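Local coordinates for inositol dehydrogenase (Lactobacillus casei, PDB 4N54), which probably catalyses the NAD-dependent oxidation of scyllo-inositol, and is captured here with the reduced cofactor and this polyol bound together, at residues G18-G23 with E67-M72; L42-S47 with A76-V81; S106-G111 with F189-I194. All coordinates share one frame; numbering follows the deposited sequence.

Contact 1 (G18-G23 with E67-M72); sequences GIVGLG and EDFDDM. With NAI (1,4-dihydronicotinamide adenine dinucleotide), chain E.
Val20 CG1 packs 3.8 Å from Phe69 CE1, the two side chains standing roughly perpendicular. Met72, about one helical turn further on, approaches the strand backbone instead: its SD lies 3.7 Å from Ile19 O and its CE 3.9 Å from Gly18 C. The unbranched chain runs out extended and bends only at its last torsion (chi3 68°), which turns CE in against the backbone of Gly18 and Ile19. Gly18 suits this place because a beta carbon would sit very close to SD.

In the Rossmann fold, helix 69-75 is the crossover from strand 64-66 to strand 80-83, and here its first turn covers strand 15-20. Asp68 is the N-cap: its OD1 accepts from Asp71 N (2.8 Å, 153°).

The remaining interactions are with the cofactor. Val20 is beta-branched, and while one methyl, CG1, meets the Phe69 ring, the other, CG2, anti to the backbone N, lies 3.5 Å from C2A of the adenine. Leu22 N donates an almost straight hydrogen bond to ribose O3B (2.8 Å, 169°). Gly21 and Gly23 fit a GxGxxG pattern: a side chain on Gly21 would jam against the preceding carbonyl, and one on Gly23 would strike O5B.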
# COMPACT_ATOMS: atom_id res chain seq x y z
N GLY A 18 21.36 -13.11 35.65
CA GLY A 18 22.58 -12.36 35.50
C GLY A 18 22.94 -12.22 34.03
O GLY A 18 22.97 -13.20 33.32
N ILE A 19 23.22 -11.00 33.59
CA ILE A 19 23.45 -10.74 32.18
C ILE A 19 24.91 -10.39 31.91
O ILE A 19 25.56 -9.78 32.74
CB ILE A 19 22.50 -9.63 31.65
CG1 ILE A 19 22.53 -9.53 30.13
CG2 ILE A 19 22.79 -8.30 32.29
CD1 ILE A 19 21.45 -8.67 29.58
N VAL A 20 25.42 -10.81 30.77
CA VAL A 20 26.74 -10.38 30.32
C VAL A 20 26.61 -9.62 29.02
O VAL A 20 26.16 -10.15 28.02
CB VAL A 20 27.76 -11.55 30.21
CG1 VAL A 20 27.24 -12.65 29.32
CG2 VAL A 20 29.09 -11.06 29.70
N GLY A 21 26.98 -8.36 29.03
CA GLY A 21 26.84 -7.55 27.84
C GLY A 21 25.77 -6.50 28.04
O GLY A 21 24.64 -6.81 28.37
N LEU A 22 26.14 -5.25 27.82
CA LEU A 22 25.20 -4.18 27.98
C LEU A 22 25.35 -3.20 26.82
O LEU A 22 25.21 -2.00 26.99
CB LEU A 22 25.39 -3.50 29.32
CG LEU A 22 25.21 -4.37 30.55
CD1 LEU A 22 25.68 -3.68 31.79
CD2 LEU A 22 23.78 -4.78 30.72
N GLY A 23 25.63 -3.74 25.64
CA GLY A 23 25.80 -2.93 24.46
C GLY A 23 24.52 -2.65 23.71
O GLY A 23 23.47 -2.48 24.32
N GLU A 67 33.40 -7.75 36.00
CA GLU A 67 34.14 -7.42 34.80
C GLU A 67 34.55 -8.68 34.10
O GLU A 67 35.16 -8.66 33.04
CB GLU A 67 35.38 -6.62 35.17
CG GLU A 67 35.48 -5.29 34.48
CD GLU A 67 36.52 -4.40 35.10
OE1 GLU A 67 36.23 -3.76 36.13
OE2 GLU A 67 37.64 -4.35 34.56
N ASP A 68 34.20 -9.80 34.71
CA ASP A 68 34.58 -11.09 34.21
C ASP A 68 33.39 -12.01 34.34
O ASP A 68 32.71 -12.00 35.35
CB ASP A 68 35.78 -11.62 34.99
CG ASP A 68 36.17 -13.02 34.59
OD1 ASP A 68 35.63 -13.96 35.19
OD2 ASP A 68 37.00 -13.17 33.69
N PHE A 69 33.14 -12.77 33.30
CA PHE A 69 32.00 -13.64 33.27
C PHE A 69 32.11 -14.76 34.30
O PHE A 69 31.22 -14.92 35.12
CB PHE A 69 31.82 -14.23 31.89
CG PHE A 69 30.64 -15.10 31.78
CD1 PHE A 69 29.38 -14.57 31.84
CD2 PHE A 69 30.77 -16.45 31.64
CE1 PHE A 69 28.27 -15.36 31.74
CE2 PHE A 69 29.67 -17.25 31.55
CZ PHE A 69 28.43 -16.70 31.59
N ASP A 70 33.21 -15.52 34.26
CA ASP A 70 33.44 -16.61 35.19
C ASP A 70 33.21 -16.14 36.60
O ASP A 70 32.63 -16.84 37.41
CB ASP A 70 34.87 -17.11 35.06
CG ASP A 70 35.15 -17.73 33.73
OD1 ASP A 70 34.42 -18.65 33.34
OD2 ASP A 70 36.10 -17.29 33.06
N ASP A 71 33.63 -14.92 36.87
CA ASP A 71 33.42 -14.29 38.15
C ASP A 71 31.96 -14.25 38.54
O ASP A 71 31.60 -14.63 39.64
CB ASP A 71 33.97 -12.88 38.12
CG ASP A 71 35.15 -12.69 39.01
OD1 ASP A 71 36.27 -12.92 38.56
OD2 ASP A 71 34.94 -12.31 40.17
N MET A 72 31.12 -13.79 37.62
CA MET A 72 29.70 -13.63 37.91
C MET A 72 29.02 -14.96 38.17
O MET A 72 28.18 -15.06 39.03
CB MET A 72 29.00 -12.91 36.75
CG MET A 72 27.53 -12.63 36.99
SD MET A 72 26.73 -11.72 35.67
CE MET A 72 26.77 -12.91 34.36
PA NAI E . 27.98 -4.43 21.66
O1A NAI E . 29.33 -4.40 21.18
O2A NAI E . 27.04 -3.33 21.47
O5B NAI E . 27.95 -4.77 23.16
C5B NAI E . 28.91 -5.62 23.72
C4B NAI E . 28.77 -5.70 25.22
O4B NAI E . 29.47 -6.86 25.63
C3B NAI E . 29.43 -4.56 25.96
O3B NAI E . 28.73 -4.37 27.16
C2B NAI E . 30.77 -5.08 26.36
O2B NAI E . 31.17 -4.46 27.57
C1B NAI E . 30.46 -6.53 26.59
N9A NAI E . 31.63 -7.38 26.45
C8A NAI E . 32.44 -7.41 25.42
N7A NAI E . 33.42 -8.31 25.59
C5A NAI E . 33.21 -8.89 26.76
C6A NAI E . 33.86 -9.94 27.55
N6A NAI E . 34.94 -10.52 27.08
N1A NAI E . 33.34 -10.28 28.73
C2A NAI E . 32.25 -9.67 29.17
N3A NAI E . 31.59 -8.72 28.50
C4A NAI E . 32.02 -8.28 27.32
O3 NAI E . 27.37 -5.74 21.03
PN NAI E . 25.86 -5.98 20.72
O1N NAI E . 25.52 -5.28 19.51
O2N NAI E . 25.08 -5.78 21.91
O5D NAI E . 25.87 -7.52 20.42
C5D NAI E . 25.74 -8.50 21.43
C4D NAI E . 25.37 -9.88 20.91
O4D NAI E . 24.00 -9.88 20.57
C3D NAI E . 26.13 -10.30 19.68
O3D NAI E . 26.45 -11.66 19.78
C2D NAI E . 25.15 -10.05 18.57
O2D NAI E . 25.34 -10.93 17.49
C1D NAI E . 23.81 -10.24 19.25
N1N NAI E . 22.80 -9.35 18.75
C2N NAI E . 21.66 -9.88 18.40
C3N NAI E . 20.62 -9.15 17.92
C7N NAI E . 19.36 -9.84 17.52
O7N NAI E . 18.67 -9.33 16.73
N7N NAI E . 19.01 -10.99 18.02
C4N NAI E . 20.75 -7.66 17.78
C5N NAI E . 22.05 -7.20 18.21
C6N NAI E . 23.01 -8.06 18.68

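Contact 2 (L42-S47 with A76-V81); sequences LQAATS and ADIDAV. With NAI (1,4-dihydronicotinamide adenine dinucleotide), chain E.
Gln43 and Ile78 face each other with their CA atoms 6.6 Å apart, and Ala44 and Ala76 do so with CA atoms 6.7 Å apart. The two segments belong to one Rossmann sheet but are not neighbours in it, since strand 15-20 runs between strands 40-46 and 80-83. What meets strand 40-46 is the turn that brings the chain from helix 69-75 back into the sheet. Asp77 is the centre of an inverse gamma turn there, with a weak hydrogen bond from Ile78 N to Ala76 O (3.2 Å). Gln43 has helix-like backbone angles within an otherwise extended strand, and both it and Ala44 direct their beta carbons toward this turn instead of to opposite faces of the sheet.

The side-chain packing is mostly aliphatic. Ala44 CB rests 4.0 Å from Ala76 CB and equally 4.0 Å from Ile78 CG2, and Met72 and Phe66 also touch Ala44, so a single methyl fits where the turn, the helix and strand 64-66 converge. Ile78 sends CG2 beside its backbone N, anti to the carbonyl carbon, and this branch also touches Gln43 CB at 4.1 Å.

Gln43 is long enough to be both filler and polar link. Its CG, anti to the backbone N (chi1 172°), lies 3.4 Å from Asp77 O; the chain then bends at chi2 (74°). The amide plane stands 70° from the Asp77 carboxylate, and NE2 is hydrogen-bonded to Glu63 OE1 and Glu64 OE2, two carboxylates well matched to an amide donor.

Just past the C-terminal end of strand 40-46, Ser47, also hydrogen-bonded to Glu52 and to Val49 N, places OG 2.6 Å from ribose O2B of the cofactor, in a hydrogen bond where either hydroxyl may be the donor.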
# COMPACT_ATOMS: atom_id res chain seq x y z
N LEU A 42 16.68 -8.94 37.47
CA LEU A 42 18.03 -8.80 36.98
C LEU A 42 18.96 -8.57 38.15
O LEU A 42 19.14 -7.46 38.61
CB LEU A 42 18.12 -7.64 36.00
CG LEU A 42 19.45 -7.49 35.29
CD1 LEU A 42 19.71 -8.64 34.34
CD2 LEU A 42 19.47 -6.18 34.56
N GLN A 43 19.54 -9.65 38.65
CA GLN A 43 20.34 -9.59 39.85
C GLN A 43 21.76 -9.16 39.55
O GLN A 43 22.35 -8.39 40.30
CB GLN A 43 20.32 -10.94 40.55
CG GLN A 43 21.26 -11.08 41.73
CD GLN A 43 20.78 -10.35 42.95
OE1 GLN A 43 19.61 -9.99 43.05
NE2 GLN A 43 21.67 -10.12 43.88
N ALA A 44 22.31 -9.64 38.45
CA ALA A 44 23.72 -9.44 38.19
C ALA A 44 24.02 -9.02 36.76
O ALA A 44 23.27 -9.33 35.86
CB ALA A 44 24.48 -10.69 38.54
N ALA A 45 25.14 -8.33 36.57
CA ALA A 45 25.54 -7.87 35.25
C ALA A 45 27.05 -7.84 35.09
O ALA A 45 27.77 -7.43 35.98
CB ALA A 45 24.94 -6.52 34.95
N THR A 46 27.51 -8.28 33.93
CA THR A 46 28.93 -8.37 33.66
C THR A 46 29.25 -7.58 32.40
O THR A 46 28.51 -7.63 31.43
CB THR A 46 29.34 -9.83 33.43
OG1 THR A 46 29.06 -10.59 34.60
CG2 THR A 46 30.78 -9.93 33.11
N SER A 47 30.34 -6.82 32.43
CA SER A 47 30.77 -6.07 31.27
C SER A 47 32.18 -5.56 31.42
O SER A 47 32.64 -5.31 32.52
CB SER A 47 29.87 -4.87 31.03
OG SER A 47 30.37 -4.10 29.97
N ALA A 76 27.73 -14.93 41.98
CA ALA A 76 26.46 -14.19 42.01
C ALA A 76 25.30 -15.03 42.48
O ALA A 76 25.32 -16.25 42.41
CB ALA A 76 26.16 -13.58 40.67
N ASP A 77 24.28 -14.34 42.95
CA ASP A 77 23.08 -14.97 43.45
C ASP A 77 22.05 -15.11 42.34
O ASP A 77 21.03 -14.43 42.34
CB ASP A 77 22.54 -14.15 44.61
CG ASP A 77 21.38 -14.79 45.29
OD1 ASP A 77 21.24 -16.02 45.20
OD2 ASP A 77 20.58 -14.07 45.92
N ILE A 78 22.32 -15.98 41.37
CA ILE A 78 21.48 -16.13 40.18
C ILE A 78 21.13 -17.58 39.84
O ILE A 78 21.86 -18.50 40.16
CB ILE A 78 22.17 -15.52 38.95
CG1 ILE A 78 23.41 -16.32 38.59
CG2 ILE A 78 22.53 -14.08 39.19
CD1 ILE A 78 24.21 -15.75 37.49
N ASP A 79 20.00 -17.76 39.16
CA ASP A 79 19.58 -19.06 38.68
C ASP A 79 19.89 -19.24 37.20
O ASP A 79 20.00 -20.35 36.72
CB ASP A 79 18.08 -19.24 38.85
CG ASP A 79 17.60 -18.87 40.23
OD1 ASP A 79 17.83 -19.67 41.16
OD2 ASP A 79 16.99 -17.79 40.38
N ALA A 80 20.01 -18.14 36.48
CA ALA A 80 20.16 -18.20 35.04
C ALA A 80 20.87 -16.98 34.48
O ALA A 80 20.96 -15.95 35.13
CB ALA A 80 18.81 -18.36 34.41
N VAL A 81 21.39 -17.13 33.27
CA VAL A 81 22.11 -16.06 32.60
C VAL A 81 21.59 -15.78 31.20
O VAL A 81 21.10 -16.66 30.51
CB VAL A 81 23.62 -16.35 32.47
CG1 VAL A 81 24.27 -16.45 33.84
CG2 VAL A 81 23.86 -17.58 31.65
PA NAI E . 27.98 -4.43 21.66
O1A NAI E . 29.33 -4.40 21.18
O2A NAI E . 27.04 -3.33 21.47
O5B NAI E . 27.95 -4.77 23.16
C5B NAI E . 28.91 -5.62 23.72
C4B NAI E . 28.77 -5.70 25.22
O4B NAI E . 29.47 -6.86 25.63
C3B NAI E . 29.43 -4.56 25.96
O3B NAI E . 28.73 -4.37 27.16
C2B NAI E . 30.77 -5.08 26.36
O2B NAI E . 31.17 -4.46 27.57
C1B NAI E . 30.46 -6.53 26.59
N9A NAI E . 31.63 -7.38 26.45
C8A NAI E . 32.44 -7.41 25.42
N7A NAI E . 33.42 -8.31 25.59
C5A NAI E . 33.21 -8.89 26.76
C6A NAI E . 33.86 -9.94 27.55
N6A NAI E . 34.94 -10.52 27.08
N1A NAI E . 33.34 -10.28 28.73
C2A NAI E . 32.25 -9.67 29.17
N3A NAI E . 31.59 -8.72 28.50
C4A NAI E . 32.02 -8.28 27.32
O3 NAI E . 27.37 -5.74 21.03
PN NAI E . 25.86 -5.98 20.72
O1N NAI E . 25.52 -5.28 19.51
O2N NAI E . 25.08 -5.78 21.91
O5D NAI E . 25.87 -7.52 20.42
C5D NAI E . 25.74 -8.50 21.43
C4D NAI E . 25.37 -9.88 20.91
O4D NAI E . 24.00 -9.88 20.57
C3D NAI E . 26.13 -10.30 19.68
O3D NAI E . 26.45 -11.66 19.78
C2D NAI E . 25.15 -10.05 18.57
O2D NAI E . 25.34 -10.93 17.49
C1D NAI E . 23.81 -10.24 19.25
N1N NAI E . 22.80 -9.35 18.75
C2N NAI E . 21.66 -9.88 18.40
C3N NAI E . 20.62 -9.15 17.92
C7N NAI E . 19.36 -9.84 17.52
O7N NAI E . 18.67 -9.33 16.73
N7N NAI E . 19.01 -10.99 18.02
C4N NAI E . 20.75 -7.66 17.78
C5N NAI E . 22.05 -7.20 18.21
C6N NAI E . 23.01 -8.06 18.68

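Contact 3 (S106-G111 with F189-I194); sequences SEKPIG and FLDMSI. With 2H3 ((1r,2r,3r,4r,5r,6r)-cyclohexane-1,2,3,4,5,6-hexol), chain F; NAI (1,4-dihydronicotinamide adenine dinucleotide), chain E.
At the seam between the Rossmann domain and the C-terminal domain, the Glu-Lys-Pro motif of the GFO/IDH/MocA family meets helices 188-191 and 193-204 around Asp191, and Lys108 and Asp191 join at the rim of the bound polyol. The Asp191 carboxylate, with CG anti to the backbone N (chi1 -169°), takes two adjacent hydroxyls: OD1 accepts from polyol O1 at 2.7 Å and OD2 from O6, also at 2.7 Å. Arg250 forms a salt bridge to OD2. Lys108, whose chain bends at chi2 (103°) to reach the polyol, brings NZ to 2.9 Å from Asp191 OD1 in a salt bridge and also donates to polyol O1 and O2, though the position of NZ is less certain.

Around these polar groups the contacts are van der Waals. Pro109, after a cis peptide, rests CG on the carbonyl oxygen of Leu190 (CG to O 3.5 Å); its CB makes an apolar pair with Ile194 CD1 at 3.6 Å, while Ile194 CG2 lies against the Lys108 chain.

Glu107 turns to the cofactor. Its OE1 accepts from the carboxamide N7N at 3.0 Å, nearly straight (170°), and from Lys108 N above the carboxylate plane; OE2 is held by His29. With an alanine here, N7N would probably lose this acceptor and the nicotinamide would be freer to turn.

Met192 SD lies against one face of the polyol, 3.5 Å from its C5, and the nicotinamide covers the opposite face. NAI C4N is 3.5 Å from 2H3 C2, the polyol carbon bearing O2, a geometry consistent with hydride transfer between these two carbons.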
# COMPACT_ATOMS: atom_id res chain seq x y z
N SER A 106 21.46 -17.68 25.14
CA SER A 106 22.56 -17.12 24.38
C SER A 106 22.05 -16.44 23.13
O SER A 106 21.20 -16.97 22.43
CB SER A 106 23.55 -18.21 23.99
OG SER A 106 24.58 -17.71 23.16
N GLU A 107 22.60 -15.27 22.83
CA GLU A 107 22.31 -14.62 21.59
C GLU A 107 22.91 -15.37 20.42
O GLU A 107 23.78 -16.20 20.59
CB GLU A 107 22.80 -13.18 21.57
CG GLU A 107 21.80 -12.17 22.02
CD GLU A 107 20.50 -12.23 21.25
OE1 GLU A 107 20.52 -12.60 20.06
OE2 GLU A 107 19.47 -11.92 21.84
N LYS A 108 22.41 -15.04 19.24
CA LYS A 108 22.91 -15.53 17.99
C LYS A 108 24.19 -14.80 17.63
O LYS A 108 24.43 -13.72 18.13
CB LYS A 108 21.87 -15.28 16.91
CG LYS A 108 21.47 -13.80 16.74
CD LYS A 108 22.12 -13.19 15.53
CE LYS A 108 23.09 -12.11 15.88
NZ LYS A 108 23.67 -11.47 14.70
N PRO A 109 25.04 -15.41 16.81
CA PRO A 109 25.05 -16.83 16.50
C PRO A 109 25.57 -17.58 17.71
O PRO A 109 26.07 -16.96 18.62
CB PRO A 109 26.06 -16.93 15.36
CG PRO A 109 26.89 -15.76 15.48
CD PRO A 109 26.03 -14.69 16.01
N ILE A 110 25.44 -18.90 17.73
CA ILE A 110 25.85 -19.63 18.92
C ILE A 110 27.36 -19.61 19.09
O ILE A 110 27.86 -19.57 20.19
CB ILE A 110 25.26 -21.05 18.97
CG1 ILE A 110 25.36 -21.61 20.38
CG2 ILE A 110 25.90 -21.95 17.95
CD1 ILE A 110 24.63 -22.87 20.57
N GLY A 111 28.06 -19.61 17.97
CA GLY A 111 29.50 -19.57 17.92
C GLY A 111 29.94 -19.33 16.50
O GLY A 111 29.12 -19.14 15.63
N PHE A 189 27.48 -12.41 7.10
CA PHE A 189 26.75 -13.63 6.96
C PHE A 189 26.46 -14.32 8.29
O PHE A 189 25.38 -14.82 8.50
CB PHE A 189 27.46 -14.54 5.98
CG PHE A 189 27.55 -13.97 4.62
CD1 PHE A 189 26.42 -13.75 3.88
CD2 PHE A 189 28.75 -13.63 4.07
CE1 PHE A 189 26.51 -13.22 2.64
CE2 PHE A 189 28.82 -13.10 2.83
CZ PHE A 189 27.71 -12.91 2.12
N LEU A 190 27.43 -14.30 9.18
CA LEU A 190 27.28 -14.87 10.50
C LEU A 190 26.50 -13.96 11.44
O LEU A 190 25.90 -14.42 12.38
CB LEU A 190 28.65 -15.12 11.13
CG LEU A 190 29.40 -16.42 10.90
CD1 LEU A 190 28.64 -17.56 11.50
CD2 LEU A 190 29.65 -16.65 9.45
N ASP A 191 26.54 -12.66 11.17
CA ASP A 191 25.91 -11.69 12.05
C ASP A 191 24.47 -11.40 11.65
O ASP A 191 23.63 -11.25 12.50
CB ASP A 191 26.71 -10.39 12.08
CG ASP A 191 26.25 -9.46 13.17
OD1 ASP A 191 26.07 -9.92 14.30
OD2 ASP A 191 26.06 -8.27 12.89
N MET A 192 24.22 -11.30 10.36
CA MET A 192 22.92 -10.94 9.84
C MET A 192 22.20 -12.10 9.18
O MET A 192 21.11 -12.47 9.58
CB MET A 192 23.04 -9.81 8.81
CG MET A 192 23.47 -8.52 9.39
SD MET A 192 22.30 -7.85 10.55
CE MET A 192 21.06 -7.28 9.44
N SER A 193 22.83 -12.66 8.16
CA SER A 193 22.24 -13.68 7.31
C SER A 193 21.82 -14.92 8.09
O SER A 193 21.04 -15.72 7.62
CB SER A 193 23.18 -14.06 6.18
OG SER A 193 23.23 -13.11 5.16
N ILE A 194 22.33 -15.06 9.30
CA ILE A 194 22.04 -16.23 10.09
C ILE A 194 20.58 -16.27 10.56
O ILE A 194 20.03 -17.34 10.72
CB ILE A 194 23.02 -16.39 11.25
CG1 ILE A 194 22.89 -17.79 11.84
CG2 ILE A 194 22.79 -15.34 12.30
CD1 ILE A 194 24.00 -18.22 12.64
O3 2H3 F . 19.43 -8.15 14.04
C3 2H3 F . 20.73 -7.82 13.71
C4 2H3 F . 20.95 -6.34 13.85
O4 2H3 F . 20.22 -5.68 12.90
C5 2H3 F . 22.38 -5.99 13.55
O5 2H3 F . 22.59 -4.65 13.66
C6 2H3 F . 23.30 -6.73 14.47
O6 2H3 F . 24.59 -6.41 14.21
C1 2H3 F . 23.16 -8.20 14.32
O1 2H3 F . 23.89 -8.78 15.32
C2 2H3 F . 21.62 -8.67 14.56
O2 2H3 F . 21.43 -9.98 14.24
PA NAI E . 27.98 -4.43 21.66
O1A NAI E . 29.33 -4.40 21.18
O2A NAI E . 27.04 -3.33 21.47
O5B NAI E . 27.95 -4.77 23.16
C5B NAI E . 28.91 -5.62 23.72
C4B NAI E . 28.77 -5.70 25.22
O4B NAI E . 29.47 -6.86 25.63
C3B NAI E . 29.43 -4.56 25.96
O3B NAI E . 28.73 -4.37 27.16
C2B NAI E . 30.77 -5.08 26.36
O2B NAI E . 31.17 -4.46 27.57
C1B NAI E . 30.46 -6.53 26.59
N9A NAI E . 31.63 -7.38 26.45
C8A NAI E . 32.44 -7.41 25.42
N7A NAI E . 33.42 -8.31 25.59
C5A NAI E . 33.21 -8.89 26.76
C6A NAI E . 33.86 -9.94 27.55
N6A NAI E . 34.94 -10.52 27.08
N1A NAI E . 33.34 -10.28 28.73
C2A NAI E . 32.25 -9.67 29.17
N3A NAI E . 31.59 -8.72 28.50
C4A NAI E . 32.02 -8.28 27.32
O3 NAI E . 27.37 -5.74 21.03
PN NAI E . 25.86 -5.98 20.72
O1N NAI E . 25.52 -5.28 19.51
O2N NAI E . 25.08 -5.78 21.91
O5D NAI E . 25.87 -7.52 20.42
C5D NAI E . 25.74 -8.50 21.43
C4D NAI E . 25.37 -9.88 20.91
O4D NAI E . 24.00 -9.88 20.57
C3D NAI E . 26.13 -10.30 19.68
O3D NAI E . 26.45 -11.66 19.78
C2D NAI E . 25.15 -10.05 18.57
O2D NAI E . 25.34 -10.93 17.49
C1D NAI E . 23.81 -10.24 19.25
N1N NAI E . 22.80 -9.35 18.75
C2N NAI E . 21.66 -9.88 18.40
C3N NAI E . 20.62 -9.15 17.92
C7N NAI E . 19.36 -9.84 17.52
O7N NAI E . 18.67 -9.33 16.73
N7N NAI E . 19.01 -10.99 18.02
C4N NAI E . 20.75 -7.66 17.78
C5N NAI E . 22.05 -7.20 18.21
C6N NAI E . 23.01 -8.06 18.68

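Contacts 1 and 2 sit side by side in the Rossmann sheet, their centres 8 Å apart, and their segments alternate along the chain. Strand 15-20 of contact 1 lies between the two strands of contact 2 and pairs with strand 40-46 through probable hydrogen bonds of Ile19 to Ala44 and Thr46; helix 69-75 leads straight into residues 76-81. Contact 3 follows later in the chain, its centre about 19 Å from that of contact 1 and 23 Å from that of contact 2. All three touch one cofactor: the sheet holds its adenosine half, while the seam between the domains brings the nicotinamide against the polyol, consistent with the catalytic site lying there.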